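Local atomic coordinates of fluvirucin B1 DH domain from module 1 (Actinomadura vulgaris, PDB entry 6OBV), a protein that probably dehydrates the beta-hydroxyacyl thioester formed by the first module of the fluvirucin B1 polyketide synthase, giving an alpha,beta-unsaturated intermediate. Residues L98-L103 with A251-E256; R130-H135 with G149-T154; V173-H178 with Q194-A199; V206-E211 with L234-L239. All coordinates share one frame; numbering follows the deposited sequence.

Contact 1 of 4, residues L98-L103 with A251-E256; sequences LEELTL and AWNGVE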
loop_
_atom_site.group_PDB
_atom_site.type_symbol
_atom_site.label_atom_id
_atom_site.label_comp_id
_atom_site.label_asym_id
_atom_site.label_seq_id
_atom_site.Cartn_x
_atom_site.Cartn_y
_atom_site.Cartn_z
ATOM N N LEU A 98 -8.826 16.850 11.743
ATOM C CA LEU A 98 -7.421 16.799 12.153
ATOM C C LEU A 98 -7.294 17.385 13.552
ATOM O O LEU A 98 -7.108 18.590 13.734
ATOM C CB LEU A 98 -6.556 17.563 11.164
ATOM C CG LEU A 98 -5.058 17.424 11.389
ATOM C CD1 LEU A 98 -4.708 15.960 11.540
ATOM C CD2 LEU A 98 -4.326 18.051 10.201
ATOM N N GLU A 99 -7.409 16.520 14.564
ATOM C CA GLU A 99 -7.377 16.991 15.944
ATOM C C GLU A 99 -6.034 17.636 16.279
ATOM O O GLU A 99 -5.974 18.661 16.958
ATOM C CB GLU A 99 -7.677 15.819 16.877
ATOM C CG GLU A 99 -7.441 16.052 18.354
ATOM C CD GLU A 99 -7.781 14.813 19.171
ATOM O OE1 GLU A 99 -8.982 14.527 19.347
ATOM O OE2 GLU A 99 -6.855 14.109 19.621
ATOM N N GLU A 100 -4.949 17.067 15.783
ATOM C CA GLU A 100 -3.614 17.555 16.094
ATOM C C GLU A 100 -2.682 17.088 14.980
ATOM O O GLU A 100 -2.825 15.971 14.482
ATOM C CB GLU A 100 -3.163 17.034 17.467
ATOM C CG GLU A 100 -1.944 17.708 18.054
ATOM C CD GLU A 100 -0.655 17.110 17.533
ATOM O OE1 GLU A 100 0.348 17.855 17.416
ATOM O OE2 GLU A 100 -0.655 15.893 17.230
ATOM N N LEU A 101 -1.754 17.952 14.564
ATOM C CA LEU A 101 -0.651 17.518 13.701
ATOM C C LEU A 101 0.595 18.337 14.040
ATOM O O LEU A 101 0.532 19.570 14.101
ATOM C CB LEU A 101 -1.010 17.671 12.221
ATOM C CG LEU A 101 -0.102 17.104 11.122
ATOM C CD1 LEU A 101 -0.366 15.621 10.899
ATOM C CD2 LEU A 101 -0.334 17.832 9.818
ATOM N N THR A 102 1.714 17.657 14.295
ATOM C CA THR A 102 2.999 18.314 14.515
ATOM C C THR A 102 3.886 18.041 13.313
ATOM O O THR A 102 3.963 16.895 12.848
ATOM C CB THR A 102 3.689 17.833 15.797
ATOM O OG1 THR A 102 2.797 17.947 16.906
ATOM C CG2 THR A 102 4.919 18.674 16.095
ATOM N N LEU A 103 4.527 19.095 12.791
ATOM C CA LEU A 103 5.541 18.914 11.761
ATOM C C LEU A 103 6.857 18.567 12.443
ATOM O O LEU A 103 7.307 19.274 13.349
ATOM C CB LEU A 103 5.691 20.171 10.899
ATOM C CG LEU A 103 4.519 20.588 9.979
ATOM C CD1 LEU A 103 3.744 19.390 9.343
ATOM C CD2 LEU A 103 3.577 21.569 10.641
ATOM N N ALA A 251 2.787 23.273 14.646
ATOM C CA ALA A 251 1.764 22.445 15.289
ATOM C C ALA A 251 0.375 22.964 14.963
ATOM O O ALA A 251 0.120 24.173 15.046
ATOM C CB ALA A 251 1.954 22.401 16.807
ATOM N N TRP A 252 -0.523 22.045 14.609
ATOM C CA TRP A 252 -1.901 22.365 14.257
ATOM C C TRP A 252 -2.837 21.676 15.239
ATOM O O TRP A 252 -2.588 20.533 15.633
ATOM C CB TRP A 252 -2.221 21.902 12.836
ATOM C CG TRP A 252 -1.258 22.403 11.784
ATOM C CD1 TRP A 252 0.027 21.988 11.577
ATOM C CD2 TRP A 252 -1.524 23.399 10.790
ATOM N NE1 TRP A 252 0.584 22.678 10.520
ATOM C CE2 TRP A 252 -0.350 23.548 10.020
ATOM C CE3 TRP A 252 -2.642 24.182 10.478
ATOM C CZ2 TRP A 252 -0.265 24.439 8.954
ATOM C CZ3 TRP A 252 -2.552 25.076 9.422
ATOM C CH2 TRP A 252 -1.373 25.194 8.673
ATOM N N ASN A 253 -3.913 22.365 15.641
ATOM C CA ASN A 253 -4.975 21.728 16.414
ATOM C C ASN A 253 -6.331 22.136 15.880
ATOM O O ASN A 253 -6.546 23.299 15.537
ATOM C CB ASN A 253 -4.896 22.063 17.903
ATOM C CG ASN A 253 -3.566 21.651 18.502
ATOM O OD1 ASN A 253 -2.528 22.245 18.179
ATOM N ND2 ASN A 253 -3.576 20.611 19.349
ATOM N N GLY A 254 -7.235 21.167 15.820
ATOM C CA GLY A 254 -8.622 21.404 15.475
ATOM C C GLY A 254 -8.750 21.933 14.069
ATOM O O GLY A 254 -9.274 23.029 13.874
ATOM N N VAL A 255 -8.254 21.182 13.088
ATOM C CA VAL A 255 -8.340 21.566 11.681
ATOM C C VAL A 255 -9.531 20.837 11.084
ATOM O O VAL A 255 -9.539 19.605 10.986
ATOM C CB VAL A 255 -7.047 21.254 10.921
ATOM C CG1 VAL A 255 -7.182 21.674 9.451
ATOM C CG2 VAL A 255 -5.887 21.984 11.552
ATOM N N GLU A 256 -10.555 21.594 10.714
ATOM C CA GLU A 256 -11.712 21.062 10.016
ATOM C C GLU A 256 -11.798 21.687 8.637
ATOM O O GLU A 256 -11.825 22.917 8.499
ATOM C CB GLU A 256 -13.010 21.345 10.763
ATOM C CG GLU A 256 -13.429 20.256 11.703
ATOM C CD GLU A 256 -14.618 20.653 12.529
ATOM O OE1 GLU A 256 -14.425 21.391 13.519
ATOM O OE2 GLU A 256 -15.740 20.231 12.183
#
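An antiparallel strand pairing that runs from L98 opposite V255 to T102 opposite A251 forms the seam between the N-terminal and C-terminal halves of what fits the double-hotdog fold of polyketide synthase dehydratases. The short axes approach to 4.6 Å and run almost exactly antiparallel. L101 and W252 make a hydrogen-bonded pair: L101 N gives to W252 O at 2.9 Å and W252 N to L101 O at 2.7 Å. L98 and V255 exchange a second pair of bonds, but G254 also faces L98, which defines a G1 bulge. G254's positive phi of 63° suits glycine, and G254 N bonds E99 O at 3.0 Å from above the carbonyl plane.

On the face carrying L98, L101, W252 and V255, a chi1 of -53° sets W252 CG anti to the carbonyl carbon and brings the indole's pyrrole edge to the partner strand. L101 O lies in the ring plane 3.5 Å from W252 CD1, and L103 CD2 reaches the same edge 3.2 Å from W252 NE1, a buried nitrogen with no polar partner in the model. On the other face, the N253 and E100 side chains lie side by side, N253 ND2 3.6 Å from E100 CG, with the amide and carboxylate planes 58° apart.

Helix 79-92 lies against W252 and V255 through V83, while strands 144-152 and 288-299 flank the pair; opposite T150, E99 and E100 form a classic bulge.

Contact 2 of 4, residues R130-H135 with G149-T154; sequences REVAVH and GTLTAT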
loop_
_atom_site.group_PDB
_atom_site.type_symbol
_atom_site.label_atom_id
_atom_site.label_comp_id
_atom_site.label_asym_id
_atom_site.label_seq_id
_atom_site.Cartn_x
_atom_site.Cartn_y
_atom_site.Cartn_z
ATOM N N ARG A 130 -7.913 8.157 15.553
ATOM C CA ARG A 130 -6.925 7.458 14.735
ATOM C C ARG A 130 -5.623 8.244 14.718
ATOM O O ARG A 130 -5.634 9.484 14.688
ATOM C CB ARG A 130 -7.414 7.277 13.296
ATOM C CG ARG A 130 -8.649 6.418 13.143
ATOM C CD ARG A 130 -8.970 6.247 11.673
ATOM N NE ARG A 130 -10.200 5.492 11.401
ATOM C CZ ARG A 130 -10.220 4.211 11.051
ATOM N NH1 ARG A 130 -9.085 3.515 10.966
ATOM N NH2 ARG A 130 -11.375 3.622 10.799
ATOM N N GLU A 131 -4.503 7.521 14.747
ATOM C CA GLU A 131 -3.196 8.139 14.602
ATOM C C GLU A 131 -2.861 8.216 13.120
ATOM O O GLU A 131 -3.200 7.316 12.345
ATOM C CB GLU A 131 -2.114 7.354 15.345
ATOM C CG GLU A 131 -2.078 7.587 16.827
ATOM C CD GLU A 131 -3.226 6.878 17.544
ATOM O OE1 GLU A 131 -3.303 5.624 17.480
ATOM O OE2 GLU A 131 -4.062 7.583 18.165
ATOM N N VAL A 132 -2.228 9.315 12.725
ATOM C CA VAL A 132 -1.858 9.546 11.338
ATOM C C VAL A 132 -0.407 9.982 11.330
ATOM O O VAL A 132 0.082 10.574 12.299
ATOM C CB VAL A 132 -2.770 10.591 10.655
ATOM C CG1 VAL A 132 -2.621 11.946 11.314
ATOM C CG2 VAL A 132 -2.507 10.669 9.132
ATOM N N ALA A 133 0.300 9.616 10.262
ATOM C CA ALA A 133 1.704 9.948 10.074
ATOM C C ALA A 133 1.936 10.130 8.581
ATOM O O ALA A 133 1.295 9.459 7.775
ATOM C CB ALA A 133 2.628 8.855 10.651
ATOM N N VAL A 134 2.812 11.069 8.208
ATOM C CA VAL A 134 3.206 11.263 6.808
ATOM C C VAL A 134 4.704 10.990 6.692
ATOM O O VAL A 134 5.507 11.610 7.398
ATOM C CB VAL A 134 2.875 12.675 6.287
ATOM C CG1 VAL A 134 3.195 12.781 4.788
ATOM C CG2 VAL A 134 1.408 13.022 6.496
ATOM N N HIS A 135 5.074 10.055 5.814
ATOM C CA HIS A 135 6.451 9.721 5.473
ATOM C C HIS A 135 6.743 10.097 4.021
ATOM O O HIS A 135 5.847 10.155 3.179
ATOM C CB HIS A 135 6.720 8.223 5.677
ATOM C CG HIS A 135 6.676 7.795 7.111
ATOM N ND1 HIS A 135 5.493 7.585 7.792
ATOM C CD2 HIS A 135 7.669 7.554 7.999
ATOM C CE1 HIS A 135 5.760 7.223 9.030
ATOM N NE2 HIS A 135 7.073 7.197 9.183
ATOM N N GLY A 149 0.203 12.970 13.881
ATOM C CA GLY A 149 -0.839 13.531 14.715
ATOM C C GLY A 149 -2.013 12.615 14.950
ATOM O O GLY A 149 -1.838 11.397 15.058
ATOM N N THR A 150 -3.216 13.194 15.031
ATOM C CA THR A 150 -4.411 12.457 15.412
ATOM C C THR A 150 -5.619 12.978 14.652
ATOM O O THR A 150 -5.858 14.193 14.592
ATOM C CB THR A 150 -4.653 12.561 16.919
ATOM O OG1 THR A 150 -3.569 11.936 17.610
ATOM C CG2 THR A 150 -5.943 11.869 17.294
ATOM N N LEU A 151 -6.365 12.048 14.072
ATOM C CA LEU A 151 -7.647 12.311 13.445
ATOM C C LEU A 151 -8.771 11.877 14.374
ATOM O O LEU A 151 -8.633 10.911 15.129
ATOM C CB LEU A 151 -7.757 11.566 12.116
ATOM C CG LEU A 151 -6.701 11.960 11.081
ATOM C CD1 LEU A 151 -6.377 10.800 10.110
ATOM C CD2 LEU A 151 -7.172 13.207 10.327
ATOM N N THR A 152 -9.887 12.607 14.314
ATOM C CA THR A 152 -11.088 12.284 15.070
ATOM C C THR A 152 -12.289 12.486 14.156
ATOM O O THR A 152 -12.182 13.079 13.082
ATOM C CB THR A 152 -11.212 13.134 16.357
ATOM O OG1 THR A 152 -12.360 12.721 17.106
ATOM C CG2 THR A 152 -11.358 14.622 16.043
ATOM N N ALA A 153 -13.434 11.946 14.564
ATOM C CA ALA A 153 -14.678 12.259 13.876
ATOM C C ALA A 153 -15.422 13.412 14.530
ATOM O O ALA A 153 -16.368 13.938 13.933
ATOM C CB ALA A 153 -15.581 11.031 13.817
ATOM N N THR A 154 -15.010 13.819 15.730
ATOM C CA THR A 154 -15.677 14.891 16.455
ATOM C C THR A 154 -15.519 16.213 15.709
ATOM O O THR A 154 -14.397 16.674 15.469
ATOM C CB THR A 154 -15.112 15.012 17.870
ATOM O OG1 THR A 154 -14.785 13.713 18.375
ATOM C CG2 THR A 154 -16.140 15.647 18.788
#
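R130 and L151 exchange two backbone hydrogen bonds: R130 N to L151 O is 2.9 Å and nearly straight, and L151 N to R130 O is 2.7 Å. One pair further along, G149 N reaches V132 O at 2.9 Å. The return bond, V132 N to G149 O, is longer at 3.2 Å, and its donor stands 55° out of the carbonyl plane. Between these two hydrogen-bonded pairs E131 and T150 form a non-hydrogen-bonded one, where T150 CA comes within 3.3 Å of R130 O in a CA-H...O contact.

The segments are the two arms of an antiparallel beta hairpin, strands 130-137 and 144-152, in the first half of the dehydratase. Their short axes are 133° apart in direction, well away from straight antiparallel, and within the two segments the pairing takes in R130-V132 and G149-L151.

Packing gathers on the face bearing V132 and L151. These side chains cross at about a right angle, L151 CD1 touching V132 CB at 3.7 Å. With chi1 at 64°, V132 CG1 sits between its own N and carbonyl carbon, which lays it over the side-chain-less G149, 3.7 Å from that residue's C. On the opposite face T150 CG2 rests 3.5 Å from R130 O. R130 sends its guanidinium away from L151, NH1 bonding T122 O, and H135 packs on P47 of the second subunit.

Contact 3 of 4, residues V173-H178 with Q194-A199; sequences VDVSGH and QGLKRA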
loop_
_atom_site.group_PDB
_atom_site.type_symbol
_atom_site.label_atom_id
_atom_site.label_comp_id
_atom_site.label_asym_id
_atom_site.label_seq_id
_atom_site.Cartn_x
_atom_site.Cartn_y
_atom_site.Cartn_z
ATOM N N VAL A 173 -5.285 47.934 4.837
ATOM C CA VAL A 173 -3.832 47.958 4.933
ATOM C C VAL A 173 -3.259 47.909 3.524
ATOM O O VAL A 173 -3.712 47.110 2.698
ATOM C CB VAL A 173 -3.313 46.777 5.771
ATOM C CG1 VAL A 173 -1.792 46.659 5.661
ATOM C CG2 VAL A 173 -3.759 46.946 7.211
ATOM N N ASP A 174 -2.271 48.761 3.247
ATOM C CA ASP A 174 -1.514 48.665 2.000
ATOM C C ASP A 174 -0.596 47.451 2.067
ATOM O O ASP A 174 0.353 47.431 2.857
ATOM C CB ASP A 174 -0.705 49.939 1.766
ATOM C CG ASP A 174 -0.111 50.011 0.364
ATOM O OD1 ASP A 174 -0.141 48.982 -0.343
ATOM O OD2 ASP A 174 0.367 51.100 -0.040
ATOM N N VAL A 175 -0.869 46.436 1.248
ATOM C CA VAL A 175 -0.009 45.263 1.174
ATOM C C VAL A 175 0.776 45.226 -0.140
ATOM O O VAL A 175 1.242 44.178 -0.543
ATOM C CB VAL A 175 -0.800 43.955 1.392
ATOM C CG1 VAL A 175 -1.474 43.945 2.754
ATOM C CG2 VAL A 175 -1.831 43.740 0.298
ATOM N N SER A 176 0.960 46.365 -0.810
ATOM C CA SER A 176 1.614 46.320 -2.116
ATOM C C SER A 176 3.087 45.914 -2.008
ATOM O O SER A 176 3.582 45.183 -2.872
ATOM C CB SER A 176 1.454 47.660 -2.839
ATOM O OG SER A 176 2.025 48.734 -2.121
ATOM N N GLY A 177 3.795 46.360 -0.975
ATOM C CA GLY A 177 5.151 45.916 -0.711
ATOM C C GLY A 177 5.287 44.700 0.193
ATOM O O GLY A 177 6.411 44.338 0.560
ATOM N N HIS A 178 4.178 44.037 0.539
ATOM C CA HIS A 178 4.209 42.995 1.563
ATOM C C HIS A 178 5.121 41.832 1.174
ATOM O O HIS A 178 5.976 41.406 1.963
ATOM C CB HIS A 178 2.789 42.494 1.827
ATOM C CG HIS A 178 2.691 41.577 3.001
ATOM N ND1 HIS A 178 2.760 42.027 4.300
ATOM C CD2 HIS A 178 2.559 40.231 3.074
ATOM C CE1 HIS A 178 2.661 40.997 5.123
ATOM N NE2 HIS A 178 2.547 39.897 4.405
ATOM N N GLN A 194 2.003 33.658 -3.613
ATOM C CA GLN A 194 1.756 35.077 -3.327
ATOM C C GLN A 194 0.272 35.415 -3.392
ATOM O O GLN A 194 -0.121 36.401 -4.000
ATOM C CB GLN A 194 2.550 35.944 -4.295
ATOM C CG GLN A 194 4.068 35.846 -4.106
ATOM C CD GLN A 194 4.840 36.516 -5.226
ATOM O OE1 GLN A 194 4.270 37.232 -6.048
ATOM N NE2 GLN A 194 6.145 36.273 -5.270
ATOM N N GLY A 195 -0.563 34.623 -2.711
ATOM C CA GLY A 195 -2.004 34.753 -2.826
ATOM C C GLY A 195 -2.662 35.847 -2.009
ATOM O O GLY A 195 -3.856 36.080 -2.196
ATOM N N LEU A 196 -1.956 36.509 -1.100
ATOM C CA LEU A 196 -2.586 37.549 -0.290
ATOM C C LEU A 196 -2.834 38.782 -1.146
ATOM O O LEU A 196 -1.891 39.359 -1.702
ATOM C CB LEU A 196 -1.704 37.900 0.903
ATOM C CG LEU A 196 -2.146 39.108 1.731
ATOM C CD1 LEU A 196 -3.502 38.849 2.360
ATOM C CD2 LEU A 196 -1.100 39.477 2.795
ATOM N N LYS A 197 -4.098 39.186 -1.266
ATOM C CA LYS A 197 -4.459 40.304 -2.130
ATOM C C LYS A 197 -4.884 41.548 -1.367
ATOM O O LYS A 197 -4.453 42.659 -1.709
ATOM C CB LYS A 197 -5.582 39.887 -3.095
ATOM C CG LYS A 197 -5.262 38.673 -3.976
ATOM C CD LYS A 197 -4.014 38.900 -4.832
ATOM C CE LYS A 197 -3.531 37.611 -5.489
ATOM N NZ LYS A 197 -2.114 37.702 -5.948
ATOM N N ARG A 198 -5.727 41.390 -0.344
ATOM C CA ARG A 198 -6.248 42.497 0.444
ATOM C C ARG A 198 -6.279 42.084 1.906
ATOM O O ARG A 198 -6.473 40.906 2.229
ATOM C CB ARG A 198 -7.656 42.914 -0.003
ATOM C CG ARG A 198 -7.689 43.749 -1.260
ATOM C CD ARG A 198 -9.010 43.566 -1.989
ATOM N NE ARG A 198 -9.303 42.144 -2.146
ATOM C CZ ARG A 198 -9.064 41.432 -3.249
ATOM N NH1 ARG A 198 -8.530 42.014 -4.329
ATOM N NH2 ARG A 198 -9.362 40.132 -3.265
ATOM N N ALA A 199 -6.108 43.068 2.792
ATOM C CA ALA A 199 -6.080 42.800 4.221
ATOM C C ALA A 199 -6.561 44.015 5.003
ATOM O O ALA A 199 -6.327 45.160 4.610
ATOM C CB ALA A 199 -4.678 42.408 4.683
HETATM O O HOH W 1 -5.238 45.646 1.326
#
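V175, A199 and L196 carry most of the surface buried here, and V175 is central to it. Its two methyls divide the work: CG1 lies 4.0 Å from A199 CB and, more loosely, 4.5 Å from L196 CD2, whereas CG2 meets K197 O at 3.5 Å. That split follows from chi1 of -60°, which sends CG1 anti to the carbonyl carbon and leaves CG2 between N and C.

L196 shares that one methyl, CD2, between V175 and H178, and the histidine is the closer partner. The leucine and the imidazole cross at about a right angle, with L196 CD2 3.7 Å from H178 CD2; H178 NE2 has a weak hydrogen bond to H235 O.

Around A199 the backbones join polar groups. V173 N gives a bent hydrogen bond to A199 O (3.0 Å, 139° at the hydrogen). Beside this direct bond a water bridges the two chains, accepting from A199 N at 3.1 Å and donating to V173 O.

Beyond it the chain makes an Asx turn, S176 N to D174 OD1, and a type I turn from V175 to H178. G177 then occupies the N-cap position of helix 178-185, completing a strand-to-helix connection folded against strand 196-202 at the sheet's edge.

Contact 4 of 4, residues V206-E211 with L234-L239; sequences VFAEVE and LHATGL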
loop_
_atom_site.group_PDB
_atom_site.type_symbol
_atom_site.label_atom_id
_atom_site.label_comp_id
_atom_site.label_asym_id
_atom_site.label_seq_id
_atom_site.Cartn_x
_atom_site.Cartn_y
_atom_site.Cartn_z
ATOM N N VAL A 206 -6.770 40.142 12.193
ATOM C CA VAL A 206 -6.518 40.425 10.787
ATOM C C VAL A 206 -7.590 39.750 9.942
ATOM O O VAL A 206 -8.005 38.618 10.219
ATOM C CB VAL A 206 -5.124 39.943 10.338
ATOM C CG1 VAL A 206 -4.823 40.412 8.914
ATOM C CG2 VAL A 206 -4.077 40.436 11.286
ATOM N N PHE A 207 -8.001 40.438 8.888
ATOM C CA PHE A 207 -8.894 39.905 7.883
ATOM C C PHE A 207 -8.184 39.975 6.540
ATOM O O PHE A 207 -7.483 40.950 6.251
ATOM C CB PHE A 207 -10.183 40.700 7.859
ATOM C CG PHE A 207 -10.886 40.728 9.170
ATOM C CD1 PHE A 207 -11.739 39.685 9.539
ATOM C CD2 PHE A 207 -10.712 41.792 10.045
ATOM C CE1 PHE A 207 -12.387 39.692 10.773
ATOM C CE2 PHE A 207 -11.367 41.813 11.280
ATOM C CZ PHE A 207 -12.206 40.761 11.642
ATOM N N ALA A 208 -8.355 38.944 5.721
ATOM C CA ALA A 208 -7.617 38.849 4.471
ATOM C C ALA A 208 -8.513 38.270 3.394
ATOM O O ALA A 208 -9.464 37.532 3.668
ATOM C CB ALA A 208 -6.359 37.977 4.611
ATOM N N GLU A 209 -8.206 38.629 2.157
ATOM C CA GLU A 209 -8.712 37.917 0.997
ATOM C C GLU A 209 -7.512 37.383 0.237
ATOM O O GLU A 209 -6.539 38.112 0.018
ATOM C CB GLU A 209 -9.566 38.815 0.112
ATOM C CG GLU A 209 -10.779 39.352 0.808
ATOM C CD GLU A 209 -11.653 40.208 -0.099
ATOM O OE1 GLU A 209 -11.225 40.513 -1.235
ATOM O OE2 GLU A 209 -12.775 40.568 0.327
ATOM N N VAL A 210 -7.583 36.104 -0.135
ATOM C CA VAL A 210 -6.474 35.358 -0.718
ATOM C C VAL A 210 -6.997 34.604 -1.937
ATOM O O VAL A 210 -8.065 33.984 -1.869
ATOM C CB VAL A 210 -5.874 34.375 0.305
ATOM C CG1 VAL A 210 -4.627 33.746 -0.251
ATOM C CG2 VAL A 210 -5.595 35.070 1.613
ATOM N N GLU A 211 -6.259 34.663 -3.053
ATOM C CA GLU A 211 -6.685 34.048 -4.307
ATOM C C GLU A 211 -5.520 33.314 -4.962
ATOM O O GLU A 211 -4.397 33.829 -4.991
ATOM C CB GLU A 211 -7.227 35.082 -5.308
ATOM C CG GLU A 211 -8.176 36.148 -4.739
ATOM C CD GLU A 211 -8.266 37.392 -5.621
ATOM O OE1 GLU A 211 -7.844 37.333 -6.797
ATOM O OE2 GLU A 211 -8.756 38.432 -5.134
ATOM N N LEU A 234 -2.186 32.223 5.651
ATOM C CA LEU A 234 -1.393 32.505 6.832
ATOM C C LEU A 234 -0.551 33.761 6.693
ATOM O O LEU A 234 0.008 34.221 7.693
ATOM C CB LEU A 234 -0.469 31.323 7.147
ATOM C CG LEU A 234 -1.057 29.920 7.095
ATOM C CD1 LEU A 234 0.034 28.906 7.398
ATOM C CD2 LEU A 234 -2.211 29.801 8.074
ATOM N N HIS A 235 -0.447 34.320 5.486
ATOM C CA HIS A 235 0.494 35.413 5.253
ATOM C C HIS A 235 0.073 36.715 5.924
ATOM O O HIS A 235 0.934 37.523 6.280
ATOM C CB HIS A 235 0.666 35.615 3.752
ATOM C CG HIS A 235 1.290 34.435 3.081
ATOM N ND1 HIS A 235 1.555 34.392 1.732
ATOM C CD2 HIS A 235 1.705 33.249 3.589
ATOM C CE1 HIS A 235 2.110 33.227 1.434
ATOM N NE2 HIS A 235 2.208 32.514 2.543
ATOM N N ALA A 236 -1.222 36.945 6.102
ATOM C CA ALA A 236 -1.665 38.233 6.627
ATOM C C ALA A 236 -1.444 38.369 8.127
ATOM O O ALA A 236 -1.481 39.492 8.643
ATOM C CB ALA A 236 -3.143 38.444 6.316
ATOM N N THR A 237 -1.192 37.261 8.832
ATOM C CA THR A 237 -1.066 37.303 10.286
ATOM C C THR A 237 0.167 38.065 10.736
ATOM O O THR A 237 0.184 38.598 11.853
ATOM C CB THR A 237 -1.017 35.892 10.851
ATOM O OG1 THR A 237 -0.190 35.088 10.010
ATOM C CG2 THR A 237 -2.373 35.305 10.869
ATOM N N GLY A 238 1.213 38.108 9.906
ATOM C CA GLY A 238 2.428 38.831 10.277
ATOM C C GLY A 238 2.286 40.341 10.318
ATOM O O GLY A 238 3.187 41.015 10.835
ATOM N N LEU A 239 1.173 40.881 9.806
ATOM C CA LEU A 239 1.002 42.328 9.733
ATOM C C LEU A 239 0.942 42.970 11.109
ATOM O O LEU A 239 1.297 44.146 11.262
ATOM C CB LEU A 239 -0.260 42.657 8.944
ATOM C CG LEU A 239 -0.115 42.344 7.450
ATOM C CD1 LEU A 239 -1.468 42.200 6.766
ATOM C CD2 LEU A 239 0.725 43.414 6.752
#
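V206 reaches across to A236, and its side chain can be followed outward atom by atom. CB already stands 4.0 Å from A236 O. From there the valine forks. CG1, placed anti to the backbone N by a chi1 of -173°, makes the closer contacts: it lies 3.5 Å from A236 O and 3.7 Å from A236 CB, and also comes within 4.4 Å of L239 CD1. CG2 lies over the same face of that carbonyl but farther off, 3.8 Å from A236 O, and skirts T237 CA.

Two residues along the strand, A208 CB meets A236 CB at 3.7 Å, so that the alanine methyl is received by one methyl from each of two successive inward-facing strand residues. V267 of strand 264-271 and L196 of strand 196-202 also touch A208, consistent with the concave face of the second hotdog half, packed against the 234-239 helical turn. The neighbouring H235 is oriented by polar partners, ND1 by Y179 and NE2 by D231, the last pair fitting the DxxxH pattern of the family.

The side-chain contacts themselves are methyl to methyl, with V206 also covering the A236 carbonyl. That oxygen is satisfied within its own segment, A236 O accepting from L239 N at 3.2 Å. Such dispersion contacts fix separation but hardly direction.

Overall arrangement
Contacts 1 and 2 belong to the probable first hotdog half and its seam with the second: their centres are 9 Å apart, and E100 O and T150 N, 2.9 Å apart, probably bond the two pairings side by side. Contacts 3 and 4, 8 Å apart between centres, share the probable second half, where R198 NE and NH2 make salt bridges to E209 OE1 and E211 OE2 at 2.7 and 2.6 Å. W252 CH2 packs on L234 CD1, linking contacts 1 and 4 across 20 Å of centre separation. D231 and H235 fit the DxxxH pattern of dehydratases, so contacts 3 and 4, joined through H178 NE2 and H235 O, probably lie beside the active site; contact 2 is about 34 Å from contact 3, centre to centre.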